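Local coordinates for maternal effect protein oskar (PDB 5A4A) that binds RNA through its OSK domain, which has an SGNH-hydrolase-like fold, and induces the germline in Drosophila, at residues Y21-P26 and V201-L206; T79-N84 and M113-I118. All blocks are in the same frame, centred on the assembly; numbering follows the deposited sequence.

Contact 1. Residues Y21-P26 and V201-L206; sequences YLLDFP and VIETSL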
loop_
_atom_site.group_PDB
_atom_site.type_symbol
_atom_site.label_atom_id
_atom_site.label_comp_id
_atom_site.label_asym_id
_atom_site.label_seq_id
_atom_site.Cartn_x
_atom_site.Cartn_y
_atom_site.Cartn_z
ATOM N N TYR A 21 8.172 -6.477 -6.232
ATOM C CA TYR A 21 7.255 -7.159 -7.152
ATOM C C TYR A 21 6.666 -8.409 -6.491
ATOM O O TYR A 21 7.321 -9.067 -5.678
ATOM C CB TYR A 21 8.007 -7.614 -8.401
ATOM C CG TYR A 21 8.096 -6.617 -9.534
ATOM C CD1 TYR A 21 8.851 -5.457 -9.408
ATOM C CD2 TYR A 21 7.452 -6.856 -10.749
ATOM C CE1 TYR A 21 8.954 -4.556 -10.447
ATOM C CE2 TYR A 21 7.549 -5.954 -11.800
ATOM C CZ TYR A 21 8.302 -4.803 -11.632
ATOM O OH TYR A 21 8.416 -3.893 -12.656
ATOM N N LEU A 22 5.446 -8.764 -6.876
ATOM C CA LEU A 22 4.827 -9.984 -6.401
ATOM C C LEU A 22 4.355 -10.732 -7.654
ATOM O O LEU A 22 3.493 -10.239 -8.378
ATOM C CB LEU A 22 3.661 -9.614 -5.478
ATOM C CG LEU A 22 2.934 -10.580 -4.534
ATOM C CD1 LEU A 22 2.189 -9.784 -3.473
ATOM C CD2 LEU A 22 1.956 -11.425 -5.263
ATOM N N LEU A 23 4.962 -11.887 -7.936
ATOM C CA LEU A 23 4.584 -12.714 -9.093
ATOM C C LEU A 23 4.536 -11.940 -10.416
ATOM O O LEU A 23 3.578 -12.070 -11.191
ATOM C CB LEU A 23 3.240 -13.403 -8.857
ATOM C CG LEU A 23 3.128 -14.278 -7.607
ATOM C CD1 LEU A 23 1.743 -14.874 -7.501
ATOM C CD2 LEU A 23 4.195 -15.378 -7.609
ATOM N N ASP A 24 5.571 -11.140 -10.648
ATOM C CA ASP A 24 5.699 -10.296 -11.834
ATOM C C ASP A 24 4.760 -9.080 -11.861
ATOM O O ASP A 24 4.770 -8.329 -12.828
ATOM C CB ASP A 24 5.605 -11.106 -13.142
ATOM C CG ASP A 24 6.690 -12.168 -13.257
ATOM O OD1 ASP A 24 7.861 -11.875 -12.932
ATOM O OD2 ASP A 24 6.366 -13.303 -13.677
ATOM N N PHE A 25 3.973 -8.878 -10.804
ATOM C CA PHE A 25 3.208 -7.639 -10.651
ATOM C C PHE A 25 3.996 -6.622 -9.827
ATOM O O PHE A 25 4.410 -6.929 -8.712
ATOM C CB PHE A 25 1.907 -7.892 -9.890
ATOM C CG PHE A 25 0.927 -8.795 -10.602
ATOM C CD1 PHE A 25 0.035 -8.287 -11.535
ATOM C CD2 PHE A 25 0.871 -10.142 -10.298
ATOM C CE1 PHE A 25 -0.878 -9.118 -12.168
ATOM C CE2 PHE A 25 -0.038 -10.977 -10.930
ATOM C CZ PHE A 25 -0.909 -10.461 -11.862
ATOM N N PRO A 26 4.175 -5.394 -10.344
ATOM C CA PRO A 26 4.741 -4.369 -9.457
ATOM C C PRO A 26 3.819 -4.158 -8.256
ATOM O O PRO A 26 2.602 -4.278 -8.400
ATOM C CB PRO A 26 4.741 -3.108 -10.333
ATOM C CG PRO A 26 4.745 -3.623 -11.752
ATOM C CD PRO A 26 3.895 -4.875 -11.695
ATOM N N VAL A 201 -3.207 -14.689 0.944
ATOM C CA VAL A 201 -4.512 -14.189 0.506
ATOM C C VAL A 201 -4.401 -13.520 -0.866
ATOM O O VAL A 201 -5.257 -13.714 -1.732
ATOM C CB VAL A 201 -5.130 -13.194 1.518
ATOM C CG1 VAL A 201 -6.337 -12.480 0.909
ATOM C CG2 VAL A 201 -5.539 -13.919 2.791
ATOM N N ILE A 202 -3.349 -12.730 -1.057
ATOM C CA ILE A 202 -3.144 -12.024 -2.324
ATOM C C ILE A 202 -2.885 -13.015 -3.453
ATOM O O ILE A 202 -3.516 -12.941 -4.513
ATOM C CB ILE A 202 -1.984 -11.005 -2.232
ATOM C CG1 ILE A 202 -2.326 -9.899 -1.226
ATOM C CG2 ILE A 202 -1.680 -10.407 -3.620
ATOM C CD1 ILE A 202 -1.127 -8.967 -0.885
ATOM N N GLU A 203 -1.983 -13.967 -3.221
ATOM C CA GLU A 203 -1.638 -14.921 -4.276
ATOM C C GLU A 203 -2.825 -15.788 -4.669
ATOM O O GLU A 203 -3.095 -15.994 -5.853
ATOM C CB GLU A 203 -0.469 -15.822 -3.853
ATOM C CG GLU A 203 0.869 -15.101 -3.720
ATOM C CD GLU A 203 2.039 -16.069 -3.743
ATOM O OE1 GLU A 203 1.803 -17.265 -3.991
ATOM O OE2 GLU A 203 3.189 -15.646 -3.523
ATOM N N THR A 204 -3.535 -16.307 -3.674
ATOM C CA THR A 204 -4.613 -17.246 -3.957
ATOM C C THR A 204 -5.787 -16.543 -4.644
ATOM O O THR A 204 -6.559 -17.174 -5.362
ATOM C CB THR A 204 -5.076 -17.974 -2.689
ATOM O OG1 THR A 204 -5.514 -17.019 -1.716
ATOM C CG2 THR A 204 -3.926 -18.778 -2.109
ATOM N N SER A 205 -5.892 -15.234 -4.450
ATOM C CA SER A 205 -6.918 -14.451 -5.125
ATOM C C SER A 205 -6.570 -14.178 -6.591
ATOM O O SER A 205 -7.414 -13.707 -7.367
ATOM C CB SER A 205 -7.117 -13.125 -4.389
ATOM O OG SER A 205 -7.552 -13.354 -3.063
ATOM N N LEU A 206 -5.330 -14.465 -6.973
ATOM C CA LEU A 206 -4.862 -14.137 -8.318
ATOM C C LEU A 206 -4.387 -15.364 -9.096
ATOM O O LEU A 206 -3.744 -15.248 -10.141
ATOM C CB LEU A 206 -3.723 -13.109 -8.226
ATOM C CG LEU A 206 -4.085 -11.728 -7.674
ATOM C CD1 LEU A 206 -2.816 -10.873 -7.568
ATOM C CD2 LEU A 206 -5.107 -11.026 -8.562
#
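Ile-202 meets Leu-22 methyl to methyl. Its CG2 branch, anti to the backbone N, lies 3.9 Å from Leu-22 CD1 and only slightly farther from Leu-22 CD2, so one methyl sits against both ends of the leucine fork. Leu-22 reaches it because its own CG stands anti to the backbone N (chi1 -166°). One residue on, Glu-203 takes part through its aliphatic stem: its CG is 3.9 Å from Leu-23 CD1, the two side chains crossing at about a right angle, and 4.1 Å from Leu-22 CD2. The carboxylate carbon, Glu-203 CD, also lies 4.0 Å from Leu-23 CD1. Ser-205 instead turns back on Val-201 of the same segment, its OG donating to Val-201 O at 2.7 Å; its backbone N, at 3.2 Å, reaches the same oxygen from the opposite face of the carbonyl, so two donors grip one acceptor. Leu-206 then comes in obliquely to the ring of Phe-25, with CD1 4.4 Å from Phe-25 CE2, a looser touch than the others. Leu-22, Leu-23 and Phe-25 belong to a beta hairpin whose type I' turn runs from Leu-22 to Phe-25, closed by paired backbone bonds between those two residues. The C-terminal helix 192-204 thus abuts the hairpin while Ile-202 also touches Thr-120, and Leu-206 lies on Ile-82, Ile-118 and Ile-155 of strands 80-84, 116-120 and 154-155.

Contact 2. Residues T79-N84 and M113-I118; sequences TQIIVN and MRLVPI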
loop_
_atom_site.group_PDB
_atom_site.type_symbol
_atom_site.label_atom_id
_atom_site.label_comp_id
_atom_site.label_asym_id
_atom_site.label_seq_id
_atom_site.Cartn_x
_atom_site.Cartn_y
_atom_site.Cartn_z
ATOM N N THR A 79 0.013 -2.627 -17.994
ATOM C CA THR A 79 0.690 -3.139 -16.802
ATOM C C THR A 79 -0.272 -3.189 -15.621
ATOM O O THR A 79 -0.956 -2.211 -15.344
ATOM C CB THR A 79 1.916 -2.287 -16.425
ATOM O OG1 THR A 79 2.873 -2.354 -17.485
ATOM C CG2 THR A 79 2.565 -2.799 -15.142
ATOM N N GLN A 80 -0.329 -4.337 -14.946
ATOM C CA GLN A 80 -1.158 -4.505 -13.758
ATOM C C GLN A 80 -0.320 -4.304 -12.510
ATOM O O GLN A 80 0.757 -4.898 -12.373
ATOM C CB GLN A 80 -1.806 -5.890 -13.726
ATOM C CG GLN A 80 -2.777 -6.153 -14.875
ATOM C CD GLN A 80 -3.166 -7.612 -14.972
ATOM O OE1 GLN A 80 -4.138 -8.053 -14.354
ATOM N NE2 GLN A 80 -2.411 -8.373 -15.755
ATOM N N ILE A 81 -0.814 -3.452 -11.612
ATOM C CA ILE A 81 -0.082 -3.104 -10.396
ATOM C C ILE A 81 -0.905 -3.483 -9.169
ATOM O O ILE A 81 -2.068 -3.106 -9.070
ATOM C CB ILE A 81 0.202 -1.578 -10.353
ATOM C CG1 ILE A 81 1.004 -1.138 -11.591
ATOM C CG2 ILE A 81 0.910 -1.173 -9.040
ATOM C CD1 ILE A 81 1.222 0.377 -11.686
ATOM N N ILE A 82 -0.310 -4.224 -8.236
ATOM C CA ILE A 82 -1.012 -4.543 -6.994
ATOM C C ILE A 82 -0.849 -3.379 -6.014
ATOM O O ILE A 82 0.268 -2.996 -5.667
ATOM C CB ILE A 82 -0.520 -5.872 -6.373
ATOM C CG1 ILE A 82 -0.787 -7.039 -7.342
ATOM C CG2 ILE A 82 -1.208 -6.128 -5.033
ATOM C CD1 ILE A 82 -0.219 -8.395 -6.888
ATOM N N VAL A 83 -1.975 -2.835 -5.562
ATOM C CA VAL A 83 -1.989 -1.601 -4.776
ATOM C C VAL A 83 -2.489 -1.801 -3.350
ATOM O O VAL A 83 -3.540 -2.404 -3.130
ATOM C CB VAL A 83 -2.895 -0.556 -5.449
ATOM C CG1 VAL A 83 -2.939 0.736 -4.626
ATOM C CG2 VAL A 83 -2.416 -0.281 -6.877
ATOM N N ASN A 84 -1.720 -1.307 -2.381
ATOM C CA ASN A 84 -2.198 -1.209 -1.004
ATOM C C ASN A 84 -1.901 0.200 -0.517
ATOM O O ASN A 84 -0.764 0.519 -0.168
ATOM C CB ASN A 84 -1.503 -2.239 -0.100
ATOM C CG ASN A 84 -2.052 -2.233 1.321
ATOM O OD1 ASN A 84 -1.413 -1.719 2.247
ATOM N ND2 ASN A 84 -3.242 -2.803 1.501
ATOM N N MET A 113 -3.584 6.517 -17.571
ATOM C CA MET A 113 -2.230 6.064 -17.877
ATOM C C MET A 113 -2.198 4.662 -18.466
ATOM O O MET A 113 -1.121 4.150 -18.796
ATOM C CB MET A 113 -1.361 6.097 -16.620
ATOM C CG MET A 113 -1.115 7.486 -16.101
ATOM S SD MET A 113 -0.154 7.425 -14.587
ATOM C CE MET A 113 0.208 9.162 -14.364
ATOM N N ARG A 114 -3.380 4.053 -18.589
ATOM C CA ARG A 114 -3.522 2.659 -19.023
ATOM C C ARG A 114 -2.764 1.679 -18.120
ATOM O O ARG A 114 -2.206 0.686 -18.585
ATOM C CB ARG A 114 -3.124 2.509 -20.493
ATOM C CG ARG A 114 -3.903 3.442 -21.405
ATOM C CD ARG A 114 -3.256 3.543 -22.773
ATOM N NE ARG A 114 -1.876 4.021 -22.675
ATOM C CZ ARG A 114 -1.518 5.304 -22.703
ATOM N NH1 ARG A 114 -2.437 6.252 -22.835
ATOM N NH2 ARG A 114 -0.237 5.639 -22.604
ATOM N N LEU A 115 -2.759 1.973 -16.820
ATOM C CA LEU A 115 -2.230 1.056 -15.812
ATOM C C LEU A 115 -3.404 0.439 -15.068
ATOM O O LEU A 115 -4.309 1.151 -14.627
ATOM C CB LEU A 115 -1.332 1.815 -14.828
ATOM C CG LEU A 115 -0.159 2.532 -15.495
ATOM C CD1 LEU A 115 0.599 3.371 -14.468
ATOM C CD2 LEU A 115 0.758 1.524 -16.157
ATOM N N VAL A 116 -3.406 -0.883 -14.920
ATOM C CA VAL A 116 -4.557 -1.552 -14.314
ATOM C C VAL A 116 -4.325 -1.818 -12.837
ATOM O O VAL A 116 -3.422 -2.563 -12.486
ATOM C CB VAL A 116 -4.831 -2.903 -14.994
ATOM C CG1 VAL A 116 -6.109 -3.523 -14.445
ATOM C CG2 VAL A 116 -4.917 -2.735 -16.516
ATOM N N PRO A 117 -5.150 -1.219 -11.958
ATOM C CA PRO A 117 -4.974 -1.482 -10.528
ATOM C C PRO A 117 -5.604 -2.806 -10.126
ATOM O O PRO A 117 -6.727 -3.105 -10.556
ATOM C CB PRO A 117 -5.732 -0.325 -9.846
ATOM C CG PRO A 117 -6.417 0.449 -10.958
ATOM C CD PRO A 117 -6.296 -0.337 -12.227
ATOM N N ILE A 118 -4.863 -3.591 -9.349
ATOM C CA ILE A 118 -5.412 -4.707 -8.584
ATOM C C ILE A 118 -5.384 -4.256 -7.133
ATOM O O ILE A 118 -4.311 -4.006 -6.573
ATOM C CB ILE A 118 -4.582 -5.997 -8.781
ATOM C CG1 ILE A 118 -4.710 -6.496 -10.230
ATOM C CG2 ILE A 118 -5.043 -7.085 -7.807
ATOM C CD1 ILE A 118 -3.706 -7.589 -10.610
#
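Ile-81 uses both its N-H and its C=O toward the strand that carries Val-116 and Ile-118. Its N donates to Val-116 O at 2.9 Å, and its O accepts from Ile-118 N in a bond that is almost straight at the hydrogen (177°), although the donor stands tilted from the carbonyl plane. Val-116 N to Thr-79 O and Val-83 N to Ile-118 O, both 2.8 Å, extend the series at its two ends. CA-H groups add to it: Gln-80 CA lies 3.2 Å from Val-116 O, which therefore faces both an N-H and a C-H of the neighbouring strand. These are parallel strands, their short axes turned by 38°, and the chain between them runs through helices 87-91 and 96-112: a beta-alpha-beta crossover, the unit from which the alpha/beta sheet of SGNH hydrolases is built. Both faces of the pair are buried over most of its length. Towards helix 96-112, Ile-81 CD1 meets Leu-115 CD1 at 4.1 Å, the side chains crossing obliquely, while Leu-115 turns its other methyl, CD2, to Thr-79 CB; Met-110 of the helix covers Leu-115 and Pro-117. On the other face Ile-82 and Ile-118 are buried as well, CG1 of the first lying 4.2 Å from CB of the second. Toward Gln-80 and Val-116 this face opens to solvent, though the two side chains still touch. They run side by side: Gln-80 CG, anti to its own carbonyl carbon (chi1 -63°), lies 3.8 Å from Val-116 CB. Separately, Gln-80 OE1 comes within 3.8 Å of Ile-118 CD1, a contact of an amide oxygen with a methyl.

How the contacts relate
Contact 2 lies within the sheet and is mostly buried; contact 1 lies over one face of the same sheet and is only partly buried. Contact 2 is built on backbone hydrogen bonds between strands, contact 1 on side chains, where helix 192-204 and the residues after it approach the hairpin. They share a boundary: strand 25-29 of contact 1 pairs with strand 80-84 of contact 2, Pro-26 O lying 2.9 Å from Ile-82 N in a probable hydrogen bond, and Phe-25 CE1 packs 3.6 Å from Ile-118 CD1. In sequence contact 2 is nested inside the long loop that contact 1 closes, which brings the chain's last helix back to its first hairpin.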